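Local coordinates for protein acyl-CoA dehydrogenase (Bacillus anthracis, PDB 3OWA) that probably oxidises acyl-CoA thioesters to enoyl-CoA, using a bound FAD cofactor to take up the electrons, as other acyl-CoA dehydrogenases do, at residues Glu45-Ile48 and Val49-Leu53; Gly109-Ala112 and Ile113-Gly116. All blocks are in the same frame, centred on the assembly; numbering follows the deposited sequence.

Contact 1 (Glu45-Ile48 and Val49-Leu53); sequences EDFI and VNEVL
The Phe47 ring leans over the next helical turn and meets two side chains, both obliquely. One side of its rim, CD2, lies 3.8 Å from CG of Glu51; on the other, CE1 of Phe47 comes to 3.5 Å from CG2 of Val52. The ring is carried there by a first torsion that sets CG anti to the backbone N (chi1 172°), swinging it beside its own carbonyl. CB and CG of Glu51 rest by the ring, and a bend at chi2 (-68°) then turns the carboxylate off, its plane 22° from that of the ring. Ile48 adds a looser apolar contact, its CG2 lying 4.3 Å from CD2 of Leu53.

The backbone bonds change spacing along this turn. Val49 N and Asn50 N bond to the carbonyls of Glu45 and Asp46 in ordinary i to i+4 fashion, and Glu51 N reaches Phe47 O at 2.8 Å. Then the turn widens: Leu53 N bonds to Ile48 O at 2.9 Å, five residues back, and Val52 N is left with two weak bonds, to Phe47 O and Ile48 O. This is a pi-type turn in the last part of helix 35-52. Asp46 OD2 makes a salt bridge with Lys42, one turn earlier.

Phe47 packs against Glu73 and Ala74 of helix 64-76 and, with Ile48, on Phe105 of helix 95-105, joining three helices of the N-terminal domain; Arg107 lies against Ile48, Val49 and Leu53.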
loop_
_atom_site.group_PDB
_atom_site.type_symbol
_atom_site.label_atom_id
_atom_site.label_comp_id
_atom_site.label_asym_id
_atom_site.label_seq_id
_atom_site.Cartn_x
_atom_site.Cartn_y
_atom_site.Cartn_z
ATOM N N GLU A 45 -23.604 16.286 -4.219
ATOM C CA GLU A 45 -23.838 14.888 -3.884
ATOM C C GLU A 45 -25.023 14.275 -4.640
ATOM O O GLU A 45 -24.902 13.175 -5.178
ATOM C CB GLU A 45 -24.067 14.728 -2.366
ATOM C CG GLU A 45 -24.267 13.289 -1.959
ATOM C CD GLU A 45 -23.995 13.071 -0.481
ATOM O OE1 GLU A 45 -23.088 12.280 -0.168
ATOM O OE2 GLU A 45 -24.683 13.715 0.349
ATOM N N ASP A 46 -26.145 14.981 -4.684
ATOM C CA ASP A 46 -27.324 14.515 -5.413
ATOM C C ASP A 46 -27.052 14.379 -6.912
ATOM O O ASP A 46 -27.442 13.383 -7.532
ATOM C CB ASP A 46 -28.470 15.488 -5.225
ATOM C CG ASP A 46 -29.053 15.457 -3.801
ATOM O OD1 ASP A 46 -28.797 14.483 -3.048
ATOM O OD2 ASP A 46 -29.784 16.405 -3.451
ATOM N N PHE A 47 -26.409 15.386 -7.494
ATOM C CA PHE A 47 -25.964 15.285 -8.884
ATOM C C PHE A 47 -25.147 13.997 -9.107
ATOM O O PHE A 47 -25.505 13.189 -9.951
ATOM C CB PHE A 47 -25.156 16.515 -9.334
ATOM C CG PHE A 47 -24.529 16.344 -10.698
ATOM C CD1 PHE A 47 -23.163 16.178 -10.833
ATOM C CD2 PHE A 47 -25.323 16.301 -11.845
ATOM C CE1 PHE A 47 -22.581 15.997 -12.106
ATOM C CE2 PHE A 47 -24.746 16.131 -13.129
ATOM C CZ PHE A 47 -23.388 15.976 -13.240
ATOM N N ILE A 48 -24.084 13.805 -8.326
ATOM C CA ILE A 48 -23.193 12.645 -8.472
ATOM C C ILE A 48 -23.947 11.296 -8.304
ATOM O O ILE A 48 -23.877 10.408 -9.172
ATOM C CB ILE A 48 -21.916 12.748 -7.563
ATOM C CG1 ILE A 48 -20.803 13.509 -8.291
ATOM C CG2 ILE A 48 -21.301 11.371 -7.370
ATOM C CD1 ILE A 48 -20.988 14.959 -8.373
ATOM N N VAL A 49 -24.757 11.190 -7.251
ATOM C CA VAL A 49 -25.465 9.963 -6.943
ATOM C C VAL A 49 -26.596 9.699 -7.945
ATOM O O VAL A 49 -26.736 8.584 -8.448
ATOM C CB VAL A 49 -26.004 9.991 -5.466
ATOM C CG1 VAL A 49 -27.025 8.883 -5.208
ATOM C CG2 VAL A 49 -24.881 9.892 -4.468
ATOM N N ASN A 50 -27.446 10.698 -8.179
ATOM C CA ASN A 50 -28.555 10.553 -9.102
ATOM C C ASN A 50 -28.156 10.485 -10.590
ATOM O O ASN A 50 -28.731 9.696 -11.320
ATOM C CB ASN A 50 -29.603 11.649 -8.877
ATOM C CG ASN A 50 -30.211 11.586 -7.483
ATOM O OD1 ASN A 50 -30.201 10.539 -6.845
ATOM N ND2 ASN A 50 -30.765 12.700 -7.020
ATOM N N GLU A 51 -27.193 11.292 -11.039
ATOM C CA GLU A 51 -26.911 11.403 -12.499
ATOM C C GLU A 51 -25.663 10.682 -12.948
ATOM O O GLU A 51 -25.643 10.073 -14.008
ATOM C CB GLU A 51 -26.828 12.873 -12.934
ATOM C CG GLU A 51 -28.014 13.725 -12.432
ATOM C CD GLU A 51 -29.315 13.336 -13.098
ATOM O OE1 GLU A 51 -29.345 13.307 -14.339
ATOM O OE2 GLU A 51 -30.325 13.095 -12.401
ATOM N N VAL A 52 -24.608 10.771 -12.162
ATOM C CA VAL A 52 -23.312 10.254 -12.594
ATOM C C VAL A 52 -23.136 8.758 -12.361
ATOM O O VAL A 52 -22.647 8.027 -13.261
ATOM C CB VAL A 52 -22.154 11.034 -11.941
ATOM C CG1 VAL A 52 -20.782 10.440 -12.348
ATOM C CG2 VAL A 52 -22.217 12.481 -12.370
ATOM N N LEU A 53 -23.464 8.298 -11.154
ATOM C CA LEU A 53 -23.194 6.904 -10.794
ATOM C C LEU A 53 -23.873 5.859 -11.674
ATOM O O LEU A 53 -23.259 4.813 -11.969
ATOM C CB LEU A 53 -23.427 6.613 -9.311
ATOM C CG LEU A 53 -22.559 7.397 -8.332
ATOM C CD1 LEU A 53 -22.850 6.897 -6.874
ATOM C CD2 LEU A 53 -21.027 7.322 -8.674
#

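Contact 2 (Gly109-Ala112 and Ile113-Gly116); sequences GGFA and ITHG
Ile113 N and Thr114 N both turn to the carbonyl O of Gly110, and these backbone bonds open helix 110-122. The bond from Ile113 is weak, with an N-H...O angle of 127°; that from Thr114 N to Gly110 O is 3.1 Å long and lies in the carbonyl plane. His115 N then bonds to Phe111 O at 3.0 Å, and Gly116 N to Ala112 O, the last donor standing above the carbonyl plane. Gly109, just ahead of the helix, has a positive phi (54°), a conformation that favours glycine, and its carbonyl O receives Ala112 N.

A water adds a second layer of polar contact. It donates to Ala112 O at 3.0 Å and sits in the plane of the His115 ring, 2.8 Å from ND1. Ala112 O thus accepts both from Gly116 N and from the water. The other ring nitrogen, NE2, bonds to the carbonyl of Leu79, so the imidazole is held through both nitrogens.

Apolar packing within the stretch is light. CD1 of Phe111 lies 4.1 Å from CB of Thr114, which meets the ring obliquely, and CE1 of Phe111 is also 4.1 Å from the methyl CG2 of Thr114. That methyl is anti to the Thr114 backbone N, which brings it beside the ring, while chi1 of -65° puts OG1 of Thr114 beside the backbone N, 3.5 Å from Gly110 O.

Phe111 reaches Ser67, Leu70 and Leu71 of helix 64-76, and the His115 ring stacks with Phe105 of helix 95-105. Towards the strand-rich middle domain, Thr114 O bonds to Asn189 ND2, and Ile113 packs on Ile230 and Ser233, its side chain about 6 Å from the bound FAD.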
loop_
_atom_site.group_PDB
_atom_site.type_symbol
_atom_site.label_atom_id
_atom_site.label_comp_id
_atom_site.label_asym_id
_atom_site.label_seq_id
_atom_site.Cartn_x
_atom_site.Cartn_y
_atom_site.Cartn_z
ATOM N N GLY A 109 -15.231 8.468 -8.660
ATOM C CA GLY A 109 -13.967 7.925 -9.166
ATOM C C GLY A 109 -13.276 8.865 -10.132
ATOM O O GLY A 109 -13.059 10.045 -9.838
ATOM N N GLY A 110 -12.871 8.324 -11.276
ATOM C CA GLY A 110 -12.124 9.089 -12.256
ATOM C C GLY A 110 -12.864 10.282 -12.825
ATOM O O GLY A 110 -12.263 11.199 -13.323
ATOM N N PHE A 111 -14.190 10.284 -12.784
ATOM C CA PHE A 111 -14.894 11.471 -13.183
ATOM C C PHE A 111 -14.543 12.687 -12.314
ATOM O O PHE A 111 -14.780 13.820 -12.735
ATOM C CB PHE A 111 -16.424 11.206 -13.200
ATOM C CG PHE A 111 -17.207 12.249 -13.934
ATOM C CD1 PHE A 111 -17.014 12.447 -15.308
ATOM C CD2 PHE A 111 -18.131 13.040 -13.267
ATOM C CE1 PHE A 111 -17.728 13.421 -15.987
ATOM C CE2 PHE A 111 -18.843 14.023 -13.948
ATOM C CZ PHE A 111 -18.653 14.208 -15.301
ATOM N N ALA A 112 -14.061 12.474 -11.096
ATOM C CA ALA A 112 -13.666 13.599 -10.204
ATOM C C ALA A 112 -12.393 14.199 -10.789
ATOM O O ALA A 112 -12.123 15.393 -10.626
ATOM C CB ALA A 112 -13.358 13.153 -8.781
ATOM N N ILE A 113 -11.599 13.355 -11.416
ATOM C CA ILE A 113 -10.365 13.809 -12.033
ATOM C C ILE A 113 -10.682 14.629 -13.236
ATOM O O ILE A 113 -10.114 15.724 -13.413
ATOM C CB ILE A 113 -9.462 12.583 -12.427
ATOM C CG1 ILE A 113 -9.136 11.741 -11.174
ATOM C CG2 ILE A 113 -8.203 13.049 -13.192
ATOM C CD1 ILE A 113 -8.621 12.506 -9.981
ATOM N N THR A 114 -11.640 14.160 -14.049
ATOM C CA THR A 114 -12.135 14.907 -15.206
ATOM C C THR A 114 -12.616 16.282 -14.791
ATOM O O THR A 114 -12.248 17.320 -15.358
ATOM C CB THR A 114 -13.321 14.116 -15.848
ATOM O OG1 THR A 114 -12.816 12.877 -16.367
ATOM C CG2 THR A 114 -14.029 14.904 -16.977
ATOM N N HIS A 115 -13.495 16.304 -13.795
ATOM C CA HIS A 115 -14.045 17.559 -13.343
ATOM C C HIS A 115 -12.934 18.476 -12.775
ATOM O O HIS A 115 -12.860 19.672 -13.120
ATOM C CB HIS A 115 -15.091 17.269 -12.281
ATOM C CG HIS A 115 -15.572 18.483 -11.561
ATOM N ND1 HIS A 115 -15.017 18.907 -10.370
ATOM C CD2 HIS A 115 -16.579 19.347 -11.840
ATOM C CE1 HIS A 115 -15.646 19.999 -9.962
ATOM N NE2 HIS A 115 -16.582 20.299 -10.847
ATOM N N GLY A 116 -12.089 17.927 -11.901
ATOM C CA GLY A 116 -10.995 18.695 -11.257
ATOM C C GLY A 116 -10.021 19.301 -12.241
ATOM O O GLY A 116 -9.529 20.410 -12.014
HETATM O O HOH W 1 -13.218 17.432 -8.739
#

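In the fold
Both contacts are single helical stretches in the N-terminal domain, their centres about 13 Å apart: contact 1 lies in the last part of helix 35-52, contact 2 at the start of helix 110-122. The helices meet directly where Val52 CG1 packs 3.8 Å from Phe111 CD2, and both lean on helices 64-76 and 95-105, with Phe105 touching each. Contact 1 is the more peripheral, about 23 Å from the chain centre against 15 Å, and includes exposed Asn50 and Glu51 beside a buried apolar side. Contact 2 has no exposed residue; its polar chemistry centres on a buried histidine linked through a water, and, unlike contact 1, it faces the middle domain and the FAD.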